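Local coordinates for haloalkane dehalogenase (Mycobacterium rhodesiae, PDB 4MJ3), which probably hydrolyses carbon–halogen bonds of haloalkanes, releasing an alcohol and a halide ion, as an enzyme of the alpha/beta hydrolase fold, at residues I66-E71 against A293-V298; I79-F84 against Q99-W104. All coordinates share one frame; numbering follows the deposited sequence.

Contact 1: residues I66-E71 against A293-V298; sequences IPVLVE and AVVTFV
Leu-69 reaches across from helix 66-71 and sets a single methyl, CD2, against two consecutive valines of helix 282-300. That methyl lies 4.0 Å from CG1 of Val-294 and, a little further along, CD2 of Leu-69 is 4.1 Å from CG2 of Val-295. The torsions explain the choice of branch: with CG anti to the carbonyl carbon (chi1 -62°) and CD1 extended away from CA (chi2 171°), CD2 is the arm turned to the neighbouring helix. Leu-69 and Val-295 run past one another in opposite directions, whereas Leu-69 and Val-294 meet at a slant. A looser apolar touch adds Val-68, whose CG1 lies 4.4 Å from CG2 of Val-295, so CG2 of Val-295 is approached by both Val-68 and Leu-69.

The pairing illustrates how neighbouring helices share one face of the alpha/beta hydrolase sheet. Helix 66-71 belongs to the right-handed crossover between strands 48-52 and 75-79, and the C-terminal helix lies beside it; the axes of segments 66-71 and 293-298 come within 10.1 Å and run 29° from parallel. Both also face the sheet: Ile-66 touches Leu-39 on strand 33-41, and Phe-297 touches Val-144 on strand 140-145.

Polar groups play a different part, bonding within each helix rather than between the two. Backbone N of Val-70 donates to O of Ile-66, N of Val-298 does the same to O of Val-294, and OG1 of Thr-296 is tied to the carbonyl of Glu-292 one turn earlier.

Contact 2: residues I79-F84 against Q99-W104; sequences IDLVGF and QAHVDW
Val-82 packs over one face of the Trp-104 indole, and here the contact is tight. CB of Val-82 comes within 3.5 Å of CE3 of Trp-104, while its two methyls spread over different parts of the ring system. CG1, anti to the backbone N (chi1 171°), makes a CH-pi contact 3.9 Å from the centroid of the Trp-104 six-membered ring and 19° off its normal; CG2 of Val-82 rests over the CD2-CE3 bond of Trp-104, 3.7 Å from each of the two atoms. The opposite face of the indole lies against the backbone of Ala-100 in its own helix, so the ring is clamped from both sides, and NE1 is bonded to O of Ser-28. Equally close, O of Val-82 approaches the His-101 ring at its edge, close to the ring plane, with CE1 3.2 Å away; this buried oxygen has no conventional hydrogen-bond partner.

Beside this packing the fit is looser and partly wet. A water accepts from N of Val-82 at 3.0 Å and also bonds to ND1 of His-101, 2.8 Å away, bridging loop and helix where they do not bond directly. CD2 of Leu-81 stands only at a slack 4.4 Å from ND1 of His-101. Farther out, on the exposed flank of the helix, NE2 of Gln-99 makes just weak bonds to the Asp-103 carboxylate.

A type II turn from Leu-81 to Phe-84 presents Val-82 to the helix, with Gly-83 at a positive phi (97°) that suits a residue lacking CB. This is the beginning of a beta-alpha-beta crossover of the alpha/beta hydrolase fold: the chain leaves the C-terminal end of strand 75-79, and its loop packs on the first turns of helix 98-112.

The two contacts bracket strand 75-79: helix 66-71 of contact 1 leads into it and the loop of contact 2 leaves it. Because its second segment, 293-298, comes late in the chain, contact 1 closes a long loop in which contact 2 is nested. In space they lie on opposite sides of the chain's centre, their own centres about 25 Å apart and their nearest atoms about 8 Å, without touching. Helices 66-71 and 282-300 flank one face of the sheet, helix 98-112 the other. In this family the active site lies at the C-terminal ends of the parallel strands, the edge where contact 2 sits; contact 1, its centre about 17 Å from the centre of the chain, joins parts of the outer helical layer.

Contact 1: residues I66-E71 against A293-V298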
# COMPACT_ATOMS: atom_id res chain seq x y z
N ILE A 66 9.88 3.71 9.16
CA ILE A 66 9.72 5.11 9.51
C ILE A 66 10.94 5.72 10.25
O ILE A 66 11.41 6.78 9.84
CB ILE A 66 8.38 5.37 10.24
CG1 ILE A 66 7.21 5.17 9.28
CG2 ILE A 66 8.35 6.77 10.84
CD1 ILE A 66 5.87 4.97 9.94
N PRO A 67 11.45 5.07 11.32
CA PRO A 67 12.59 5.67 12.02
C PRO A 67 13.84 5.85 11.16
O PRO A 67 14.56 6.81 11.34
CB PRO A 67 12.85 4.69 13.17
CG PRO A 67 11.54 4.01 13.39
CD PRO A 67 10.97 3.86 12.02
N VAL A 68 14.08 4.93 10.23
CA VAL A 68 15.22 5.03 9.31
C VAL A 68 15.06 6.25 8.39
O VAL A 68 16.00 7.03 8.21
CB VAL A 68 15.35 3.76 8.45
CG1 VAL A 68 16.46 3.90 7.42
CG2 VAL A 68 15.59 2.55 9.34
N LEU A 69 13.86 6.44 7.86
CA LEU A 69 13.58 7.56 6.97
C LEU A 69 13.72 8.88 7.72
O LEU A 69 14.34 9.82 7.24
CB LEU A 69 12.17 7.40 6.37
CG LEU A 69 11.97 6.15 5.51
CD1 LEU A 69 10.51 5.98 5.16
CD2 LEU A 69 12.82 6.18 4.24
N VAL A 70 13.18 8.93 8.93
CA VAL A 70 13.24 10.13 9.77
C VAL A 70 14.68 10.48 10.15
O VAL A 70 15.08 11.65 10.08
CB VAL A 70 12.38 9.94 11.03
CG1 VAL A 70 12.66 11.05 12.06
CG2 VAL A 70 10.90 9.91 10.65
N GLU A 71 15.47 9.48 10.54
CA GLU A 71 16.87 9.72 10.90
C GLU A 71 17.67 10.24 9.71
O GLU A 71 18.60 11.04 9.88
CB GLU A 71 17.50 8.45 11.45
CG GLU A 71 18.88 8.67 12.08
CD GLU A 71 20.05 8.61 11.12
OE1 GLU A 71 19.90 8.30 9.91
OE2 GLU A 71 21.16 8.87 11.63
N ALA A 293 17.54 1.27 1.34
CA ALA A 293 17.50 1.35 -0.12
C ALA A 293 16.77 2.61 -0.59
O ALA A 293 17.21 3.26 -1.54
CB ALA A 293 16.88 0.11 -0.73
N VAL A 294 15.67 2.97 0.08
CA VAL A 294 14.93 4.19 -0.26
C VAL A 294 15.78 5.45 -0.01
O VAL A 294 15.82 6.33 -0.86
CB VAL A 294 13.60 4.28 0.52
CG1 VAL A 294 12.96 5.64 0.31
CG2 VAL A 294 12.66 3.16 0.09
N VAL A 295 16.49 5.49 1.11
CA VAL A 295 17.33 6.63 1.44
C VAL A 295 18.42 6.77 0.38
O VAL A 295 18.64 7.86 -0.14
CB VAL A 295 17.97 6.51 2.83
CG1 VAL A 295 18.99 7.63 3.04
CG2 VAL A 295 16.90 6.56 3.91
N THR A 296 19.08 5.67 0.05
CA THR A 296 20.14 5.67 -0.96
C THR A 296 19.64 6.21 -2.31
O THR A 296 20.29 7.04 -2.95
CB THR A 296 20.73 4.26 -1.11
OG1 THR A 296 21.42 3.92 0.10
CG2 THR A 296 21.70 4.15 -2.30
N PHE A 297 18.45 5.74 -2.70
CA PHE A 297 17.79 6.15 -3.95
C PHE A 297 17.40 7.63 -3.98
O PHE A 297 17.63 8.31 -4.97
CB PHE A 297 16.57 5.24 -4.14
CG PHE A 297 15.62 5.65 -5.22
CD1 PHE A 297 15.98 5.57 -6.56
CD2 PHE A 297 14.33 6.02 -4.90
CE1 PHE A 297 15.07 5.90 -7.55
CE2 PHE A 297 13.40 6.34 -5.89
CZ PHE A 297 13.77 6.28 -7.21
N VAL A 298 16.87 8.13 -2.87
CA VAL A 298 16.55 9.54 -2.73
C VAL A 298 17.81 10.38 -2.86
O VAL A 298 17.85 11.35 -3.62
CB VAL A 298 15.83 9.86 -1.40
CG1 VAL A 298 15.73 11.36 -1.17
CG2 VAL A 298 14.44 9.25 -1.43

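Contact 2: residues I79-F84 against Q99-W104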
# COMPACT_ATOMS: atom_id res chain seq x y z
N ILE A 79 -0.45 6.39 5.03
CA ILE A 79 -1.89 6.62 5.07
C ILE A 79 -2.61 5.27 5.08
O ILE A 79 -2.30 4.42 4.28
CB ILE A 79 -2.33 7.44 3.83
CG1 ILE A 79 -1.61 8.78 3.78
CG2 ILE A 79 -3.85 7.63 3.82
CD1 ILE A 79 -1.88 9.60 2.54
N ASP A 80 -3.60 5.12 5.95
CA ASP A 80 -4.42 3.93 5.98
C ASP A 80 -5.56 3.99 4.95
O ASP A 80 -6.37 4.92 4.95
CB ASP A 80 -5.06 3.71 7.36
CG ASP A 80 -4.06 3.32 8.44
OD1 ASP A 80 -2.89 2.94 8.15
OD2 ASP A 80 -4.45 3.44 9.63
N LEU A 81 -5.64 2.99 4.11
CA LEU A 81 -6.74 2.87 3.14
C LEU A 81 -8.08 2.80 3.86
O LEU A 81 -8.18 2.26 4.94
CB LEU A 81 -6.55 1.61 2.30
CG LEU A 81 -5.32 1.54 1.38
CD1 LEU A 81 -5.09 0.13 0.88
CD2 LEU A 81 -5.49 2.49 0.23
N VAL A 82 -9.11 3.32 3.20
CA VAL A 82 -10.48 3.17 3.68
C VAL A 82 -10.73 1.67 3.80
O VAL A 82 -10.42 0.91 2.89
CB VAL A 82 -11.48 3.84 2.71
CG1 VAL A 82 -12.91 3.52 3.07
CG2 VAL A 82 -11.27 5.36 2.71
N GLY A 83 -11.33 1.26 4.92
CA GLY A 83 -11.54 -0.15 5.20
C GLY A 83 -10.47 -0.77 6.10
O GLY A 83 -10.63 -1.93 6.51
N PHE A 84 -9.41 -0.02 6.42
CA PHE A 84 -8.21 -0.60 7.06
C PHE A 84 -7.66 0.28 8.17
O PHE A 84 -7.95 1.47 8.23
CB PHE A 84 -7.13 -0.84 5.97
CG PHE A 84 -7.59 -1.82 4.93
CD1 PHE A 84 -8.35 -1.38 3.86
CD2 PHE A 84 -7.37 -3.19 5.09
CE1 PHE A 84 -8.88 -2.29 2.96
CE2 PHE A 84 -7.89 -4.09 4.18
CZ PHE A 84 -8.63 -3.63 3.11
N GLN A 99 -11.79 2.16 -8.33
CA GLN A 99 -12.01 3.60 -8.53
C GLN A 99 -12.19 4.34 -7.21
O GLN A 99 -11.60 5.40 -7.01
CB GLN A 99 -13.25 3.86 -9.40
CG GLN A 99 -13.47 5.32 -9.75
CD GLN A 99 -12.38 5.87 -10.63
OE1 GLN A 99 -12.19 5.40 -11.76
NE2 GLN A 99 -11.60 6.82 -10.12
N ALA A 100 -12.98 3.76 -6.29
CA ALA A 100 -13.26 4.42 -5.04
C ALA A 100 -11.98 4.57 -4.22
O ALA A 100 -11.76 5.64 -3.60
CB ALA A 100 -14.32 3.66 -4.25
N HIS A 101 -11.15 3.53 -4.19
CA HIS A 101 -9.90 3.58 -3.42
C HIS A 101 -8.94 4.62 -3.98
O HIS A 101 -8.28 5.35 -3.23
CB HIS A 101 -9.21 2.21 -3.39
CG HIS A 101 -9.74 1.29 -2.33
ND1 HIS A 101 -9.61 1.55 -0.99
CD2 HIS A 101 -10.40 0.12 -2.43
CE1 HIS A 101 -10.13 0.56 -0.30
NE2 HIS A 101 -10.62 -0.32 -1.15
N VAL A 102 -8.87 4.68 -5.30
CA VAL A 102 -8.07 5.68 -6.00
C VAL A 102 -8.55 7.08 -5.62
O VAL A 102 -7.73 7.94 -5.28
CB VAL A 102 -8.10 5.43 -7.52
CG1 VAL A 102 -7.61 6.64 -8.31
CG2 VAL A 102 -7.27 4.20 -7.85
N ASP A 103 -9.86 7.30 -5.68
CA ASP A 103 -10.41 8.63 -5.38
C ASP A 103 -10.22 9.00 -3.90
O ASP A 103 -9.88 10.15 -3.56
CB ASP A 103 -11.89 8.72 -5.78
CG ASP A 103 -12.10 8.71 -7.30
OD1 ASP A 103 -11.14 9.00 -8.04
OD2 ASP A 103 -13.21 8.37 -7.74
N TRP A 104 -10.43 8.03 -3.03
CA TRP A 104 -10.24 8.27 -1.59
C TRP A 104 -8.79 8.59 -1.25
O TRP A 104 -8.49 9.55 -0.54
CB TRP A 104 -10.70 7.06 -0.77
CG TRP A 104 -12.17 6.86 -0.71
CD1 TRP A 104 -13.13 7.82 -0.65
CD2 TRP A 104 -12.85 5.60 -0.65
NE1 TRP A 104 -14.38 7.23 -0.54
CE2 TRP A 104 -14.23 5.87 -0.53
CE3 TRP A 104 -12.41 4.27 -0.64
CZ2 TRP A 104 -15.19 4.85 -0.44
CZ3 TRP A 104 -13.36 3.26 -0.53
CH2 TRP A 104 -14.73 3.55 -0.46
O HOH W 1 -8.85 3.94 0.27